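Ureidoglycolate hydrolase (Arabidopsis thaliana, PDB 4PXE) hydrolyses (S)-ureidoglycolate to glyoxylate, ammonium and carbon dioxide in plant purine breakdown, using two manganese ions per subunit of a homodimer. Local coordinates at residues Y201-L205 and T423-L427; L220-T226 and L367-I373. All blocks are in the same frame, centred on the assembly; numbering follows the deposited sequence.

Contact 1 (Y201-L205 and T423-L427); sequences YFAFL and TLAKL
Leu205 and Leu427 meet in a buried, mainly apolar contact between strand 201-209 and the C-terminal helix 410-429, which packs on the sheet. The two side chains reach toward each other tip to tip, with Leu205 CD2 3.9 Å from Leu427 CD1. No hydrogen bond crosses between the segments. The other methyl of Leu205 serves the previous turn of the helix. Leu205 CD1 lies 3.7 Å from Thr423 CG2 and 3.8 Å from Leu424 CD2. A chi1 of -55° sets OG1 of Thr423 beside its own N and turns the CG2 methyl to Leu205; OG1 is hydrogen-bonded to Val419 O. Ala203 is small, and its CB sits 4.1 Å from Leu427 CD1. At the edge of the patch the Phe202 ring comes obliquely to the helix backbone, with Phe202 CE2 3.6 Å from Leu427 O. Arg127 makes a cation-pi contact with the same ring. Val87 of strand 86-91 and Val354 of helix 352-364 extend the apolar layer. The short strand and helix segments run antiparallel, at 176°, with axes 10.3 Å apart. Such helix-on-sheet packing is characteristic of the alpha/beta catalytic domain of the M20 peptidase family.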
loop_
_atom_site.group_PDB
_atom_site.type_symbol
_atom_site.label_atom_id
_atom_site.label_comp_id
_atom_site.label_asym_id
_atom_site.label_seq_id
_atom_site.Cartn_x
_atom_site.Cartn_y
_atom_site.Cartn_z
ATOM N N TYR A 201 27.799 -3.220 -31.999
ATOM C CA TYR A 201 28.785 -2.454 -31.244
ATOM C C TYR A 201 30.054 -3.282 -31.074
ATOM O O TYR A 201 29.984 -4.488 -30.843
ATOM C CB TYR A 201 28.245 -2.088 -29.861
ATOM C CG TYR A 201 27.219 -0.984 -29.853
ATOM C CD1 TYR A 201 27.468 0.226 -30.481
ATOM C CD2 TYR A 201 25.999 -1.150 -29.205
ATOM C CE1 TYR A 201 26.533 1.251 -30.474
ATOM C CE2 TYR A 201 25.047 -0.131 -29.190
ATOM C CZ TYR A 201 25.320 1.066 -29.825
ATOM O OH TYR A 201 24.381 2.080 -29.806
ATOM N N PHE A 202 31.211 -2.629 -31.178
ATOM C CA PHE A 202 32.504 -3.266 -30.933
ATOM C C PHE A 202 32.642 -3.716 -29.477
ATOM O O PHE A 202 33.136 -4.805 -29.197
ATOM C CB PHE A 202 33.630 -2.289 -31.308
ATOM C CG PHE A 202 35.018 -2.868 -31.214
ATOM C CD1 PHE A 202 35.427 -3.879 -32.076
ATOM C CD2 PHE A 202 35.933 -2.363 -30.304
ATOM C CE1 PHE A 202 36.712 -4.393 -32.003
ATOM C CE2 PHE A 202 37.224 -2.874 -30.230
ATOM C CZ PHE A 202 37.611 -3.891 -31.087
ATOM N N ALA A 203 32.188 -2.866 -28.552
ATOM C CA ALA A 203 32.164 -3.196 -27.132
ATOM C C ALA A 203 31.168 -2.268 -26.471
ATOM O O ALA A 203 30.815 -1.231 -27.040
ATOM C CB ALA A 203 33.538 -3.012 -26.509
ATOM N N PHE A 204 30.712 -2.660 -25.282
ATOM C CA PHE A 204 29.869 -1.820 -24.429
ATOM C C PHE A 204 30.472 -1.715 -23.029
ATOM O O PHE A 204 30.775 -2.729 -22.404
ATOM C CB PHE A 204 28.437 -2.372 -24.316
ATOM C CG PHE A 204 27.603 -1.609 -23.332
ATOM C CD1 PHE A 204 27.020 -0.410 -23.698
ATOM C CD2 PHE A 204 27.447 -2.055 -22.028
ATOM C CE1 PHE A 204 26.286 0.330 -22.787
ATOM C CE2 PHE A 204 26.716 -1.322 -21.118
ATOM C CZ PHE A 204 26.139 -0.130 -21.500
ATOM N N LEU A 205 30.621 -0.488 -22.533
ATOM C CA LEU A 205 31.176 -0.243 -21.199
ATOM C C LEU A 205 30.169 0.494 -20.338
ATOM O O LEU A 205 29.520 1.415 -20.815
ATOM C CB LEU A 205 32.407 0.660 -21.306
ATOM C CG LEU A 205 33.410 0.373 -22.411
ATOM C CD1 LEU A 205 34.518 1.415 -22.349
ATOM C CD2 LEU A 205 33.972 -1.025 -22.260
ATOM N N THR A 423 39.667 4.083 -21.640
ATOM C CA THR A 423 39.252 2.785 -22.170
ATOM C C THR A 423 38.486 2.947 -23.489
ATOM O O THR A 423 38.720 2.193 -24.439
ATOM C CB THR A 423 38.389 1.995 -21.149
ATOM O OG1 THR A 423 39.099 1.873 -19.907
ATOM C CG2 THR A 423 38.093 0.597 -21.675
ATOM N N LEU A 424 37.599 3.937 -23.567
ATOM C CA LEU A 424 36.891 4.251 -24.814
ATOM C C LEU A 424 37.888 4.556 -25.924
ATOM O O LEU A 424 37.724 4.092 -27.056
ATOM C CB LEU A 424 35.977 5.465 -24.627
ATOM C CG LEU A 424 34.686 5.260 -23.834
ATOM C CD1 LEU A 424 34.053 6.609 -23.551
ATOM C CD2 LEU A 424 33.715 4.350 -24.582
ATOM N N ALA A 425 38.887 5.367 -25.595
ATOM C CA ALA A 425 39.897 5.797 -26.558
ATOM C C ALA A 425 40.673 4.596 -27.073
ATOM O O ALA A 425 40.877 4.449 -28.289
ATOM C CB ALA A 425 40.841 6.799 -25.906
ATOM N N LYS A 426 41.116 3.739 -26.155
ATOM C CA LYS A 426 41.881 2.553 -26.537
ATOM C C LYS A 426 41.066 1.636 -27.440
ATOM O O LYS A 426 41.561 1.145 -28.458
ATOM C CB LYS A 426 42.370 1.794 -25.306
ATOM C CG LYS A 426 43.419 2.529 -24.493
ATOM C CD LYS A 426 43.794 1.735 -23.247
ATOM C CE LYS A 426 44.904 2.430 -22.468
ATOM N NZ LYS A 426 46.148 2.608 -23.275
ATOM N N LEU A 427 39.815 1.402 -27.078
ATOM C CA LEU A 427 38.952 0.544 -27.876
ATOM C C LEU A 427 38.634 1.158 -29.240
ATOM O O LEU A 427 38.537 0.441 -30.238
ATOM C CB LEU A 427 37.673 0.219 -27.107
ATOM C CG LEU A 427 37.923 -0.678 -25.895
ATOM C CD1 LEU A 427 36.674 -0.786 -25.032
ATOM C CD2 LEU A 427 38.389 -2.062 -26.342
#

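Contact 2 (L220-T226 and L367-I373); sequences LDIGVVT and LSHKMMI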
loop_
_atom_site.group_PDB
_atom_site.type_symbol
_atom_site.label_atom_id
_atom_site.label_comp_id
_atom_site.label_asym_id
_atom_site.label_seq_id
_atom_site.Cartn_x
_atom_site.Cartn_y
_atom_site.Cartn_z
ATOM N N LEU A 220 40.886 1.196 -2.551
ATOM C CA LEU A 220 41.156 1.083 -3.984
ATOM C C LEU A 220 40.301 2.044 -4.794
ATOM O O LEU A 220 39.205 2.415 -4.372
ATOM C CB LEU A 220 40.904 -0.349 -4.471
ATOM C CG LEU A 220 41.717 -1.441 -3.782
ATOM C CD1 LEU A 220 41.198 -2.820 -4.184
ATOM C CD2 LEU A 220 43.195 -1.291 -4.146
ATOM N N ASP A 221 40.795 2.431 -5.969
ATOM C CA ASP A 221 40.118 3.434 -6.791
ATOM C C ASP A 221 39.076 2.886 -7.749
ATOM O O ASP A 221 38.074 3.552 -8.027
ATOM C CB ASP A 221 41.147 4.206 -7.630
ATOM C CG ASP A 221 42.180 4.922 -6.784
ATOM O OD1 ASP A 221 41.792 5.584 -5.803
ATOM O OD2 ASP A 221 43.381 4.813 -7.107
ATOM N N ILE A 222 39.335 1.701 -8.292
ATOM C CA ILE A 222 38.579 1.196 -9.432
ATOM C C ILE A 222 38.314 -0.294 -9.310
ATOM O O ILE A 222 39.208 -1.065 -8.978
ATOM C CB ILE A 222 39.373 1.424 -10.754
ATOM C CG1 ILE A 222 39.553 2.917 -11.038
ATOM C CG2 ILE A 222 38.701 0.730 -11.933
ATOM C CD1 ILE A 222 38.263 3.654 -11.379
ATOM N N GLY A 223 37.075 -0.700 -9.559
ATOM C CA GLY A 223 36.763 -2.112 -9.697
ATOM C C GLY A 223 36.599 -2.487 -11.158
ATOM O O GLY A 223 35.858 -1.840 -11.902
ATOM N N VAL A 224 37.323 -3.511 -11.588
ATOM C CA VAL A 224 37.154 -4.017 -12.937
ATOM C C VAL A 224 36.219 -5.210 -12.851
ATOM O O VAL A 224 36.560 -6.243 -12.273
ATOM C CB VAL A 224 38.504 -4.398 -13.561
ATOM C CG1 VAL A 224 38.305 -4.990 -14.943
ATOM C CG2 VAL A 224 39.424 -3.175 -13.610
ATOM N N VAL A 225 35.007 -5.044 -13.373
ATOM C CA VAL A 225 33.955 -6.030 -13.137
ATOM C C VAL A 225 34.091 -7.221 -14.083
ATOM O O VAL A 225 34.171 -7.048 -15.298
ATOM C CB VAL A 225 32.567 -5.388 -13.297
ATOM C CG1 VAL A 225 31.454 -6.438 -13.183
ATOM C CG2 VAL A 225 32.389 -4.288 -12.265
ATOM N N THR A 226 34.095 -8.425 -13.524
ATOM C CA THR A 226 34.326 -9.620 -14.335
ATOM C C THR A 226 33.061 -10.433 -14.628
ATOM O O THR A 226 33.038 -11.252 -15.544
ATOM C CB THR A 226 35.344 -10.548 -13.660
ATOM O OG1 THR A 226 34.802 -11.035 -12.431
ATOM C CG2 THR A 226 36.656 -9.805 -13.375
ATOM N N LEU A 367 45.990 4.519 -11.037
ATOM C CA LEU A 367 44.850 4.226 -10.172
ATOM C C LEU A 367 44.893 2.772 -9.738
ATOM O O LEU A 367 45.142 1.885 -10.548
ATOM C CB LEU A 367 43.537 4.510 -10.901
ATOM C CG LEU A 367 43.303 5.972 -11.291
ATOM C CD1 LEU A 367 42.094 6.109 -12.185
ATOM C CD2 LEU A 367 43.141 6.845 -10.046
ATOM N N SER A 368 44.661 2.529 -8.455
ATOM C CA SER A 368 44.646 1.167 -7.949
ATOM C C SER A 368 43.326 0.489 -8.323
ATOM O O SER A 368 42.286 1.148 -8.447
ATOM C CB SER A 368 44.832 1.161 -6.438
ATOM O OG SER A 368 43.771 1.866 -5.809
ATOM N N HIS A 369 43.365 -0.827 -8.503
ATOM C CA HIS A 369 42.176 -1.538 -8.964
ATOM C C HIS A 369 42.200 -2.999 -8.570
ATOM O O HIS A 369 43.253 -3.543 -8.237
ATOM C CB HIS A 369 42.030 -1.405 -10.478
ATOM C CG HIS A 369 43.289 -1.702 -11.230
ATOM N ND1 HIS A 369 43.548 -2.932 -11.793
ATOM C CD2 HIS A 369 44.375 -0.933 -11.485
ATOM C CE1 HIS A 369 44.731 -2.903 -12.381
ATOM N NE2 HIS A 369 45.253 -1.700 -12.211
ATOM N N LYS A 370 41.023 -3.619 -8.571
ATOM C CA LYS A 370 40.936 -5.058 -8.386
ATOM C C LYS A 370 39.823 -5.610 -9.255
ATOM O O LYS A 370 38.952 -4.868 -9.703
ATOM C CB LYS A 370 40.677 -5.416 -6.923
ATOM C CG LYS A 370 39.234 -5.199 -6.491
ATOM C CD LYS A 370 38.988 -5.624 -5.045
ATOM C CE LYS A 370 39.161 -7.122 -4.862
ATOM N NZ LYS A 370 38.882 -7.551 -3.467
ATOM N N MET A 371 39.873 -6.915 -9.496
ATOM C CA MET A 371 38.820 -7.625 -10.201
ATOM C C MET A 371 37.712 -7.943 -9.218
ATOM O O MET A 371 37.977 -8.372 -8.096
ATOM C CB MET A 371 39.368 -8.939 -10.755
ATOM C CG MET A 371 40.551 -8.778 -11.690
ATOM S SD MET A 371 40.059 -7.948 -13.194
ATOM C CE MET A 371 41.622 -7.902 -14.080
ATOM N N MET A 372 36.467 -7.768 -9.639
ATOM C CA MET A 372 35.359 -8.092 -8.743
ATOM C C MET A 372 34.087 -8.354 -9.522
ATOM O O MET A 372 34.021 -8.089 -10.721
ATOM C CB MET A 372 35.163 -6.983 -7.698
ATOM C CG MET A 372 34.859 -5.615 -8.286
ATOM S SD MET A 372 35.083 -4.224 -7.141
ATOM C CE MET A 372 33.931 -4.660 -5.850
ATOM N N ILE A 373 33.078 -8.891 -8.842
ATOM C CA ILE A 373 31.806 -9.163 -9.497
ATOM C C ILE A 373 30.771 -8.115 -9.107
ATOM O O ILE A 373 30.924 -7.422 -8.100
ATOM C CB ILE A 373 31.267 -10.573 -9.166
ATOM C CG1 ILE A 373 30.734 -10.632 -7.727
ATOM C CG2 ILE A 373 32.341 -11.626 -9.436
ATOM C CD1 ILE A 373 29.580 -11.604 -7.531
#
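Ser368 carries OG between its backbone N and carbonyl carbon (chi1 61°), and Asp221 turns CG beside its own backbone N (chi1 -60°). These rotations bring the two side chains together just ahead of the parallel strands 222-226 and 369-373. Asp221 N donates to Ser368 OG at 3.0 Å. In return, Ser368 N donates to Asp221 OD2 at 2.9 Å, met on the anti side of the carboxylate and tilted out of its plane. A lysine in place of Asp221 would probably leave Ser368 N without its carboxylate acceptor and put a positive charge near that N-H. Beyond this clasp the strands pair in parallel register. Val224 is held through both its N-H and its C=O: Val224 N donates to Lys370 O at 2.8 Å, nearly straight at 169°, and Val224 O accepts from Met372 N at 3.0 Å. Thr226 N closes the ladder on Met372 O. On one face, Val224 CG1 lies 3.9 Å from Met371 SD, the two side chains side by side. On the other, Met372 SD passes 3.7 Å from Gly223 CA, a close approach that the lack of a side chain on Gly223 makes possible. The Leu220 side chain crosses that of Lys370 at about a right angle, with Leu220 CD1 3.7 Å from Lys370 CD, while Lys370 NZ pairs with Glu218. The chemistry implies a join made mainly by backbone bonds, with a reciprocal Asp221-Ser368 pair that probably helps set the register at its start.

Contacts 1 and 2 do not touch. Their centres lie about 17 Å apart and their nearest atoms about 8 Å. Strand 389-394 connects them, since it pairs with strand 201-209 of contact 1 and with strand 222-239 of contact 2. Two helices also serve both: Val419 of helix 410-429 packs on Ile222 and Leu367, and Met358 of helix 352-364 touches Thr423 and Val224. In sequence, both segments of contact 2 fall between those of contact 1. Contact 2 lies nearer the substrate-binding residues than contact 1. The side chain of Leu205 is about 10 Å from that of the manganese ligand His208, and that of Met372 about 4 Å from substrate-binding Glu210. The side chain of Val225 is about 12 Å from a bound manganese ion.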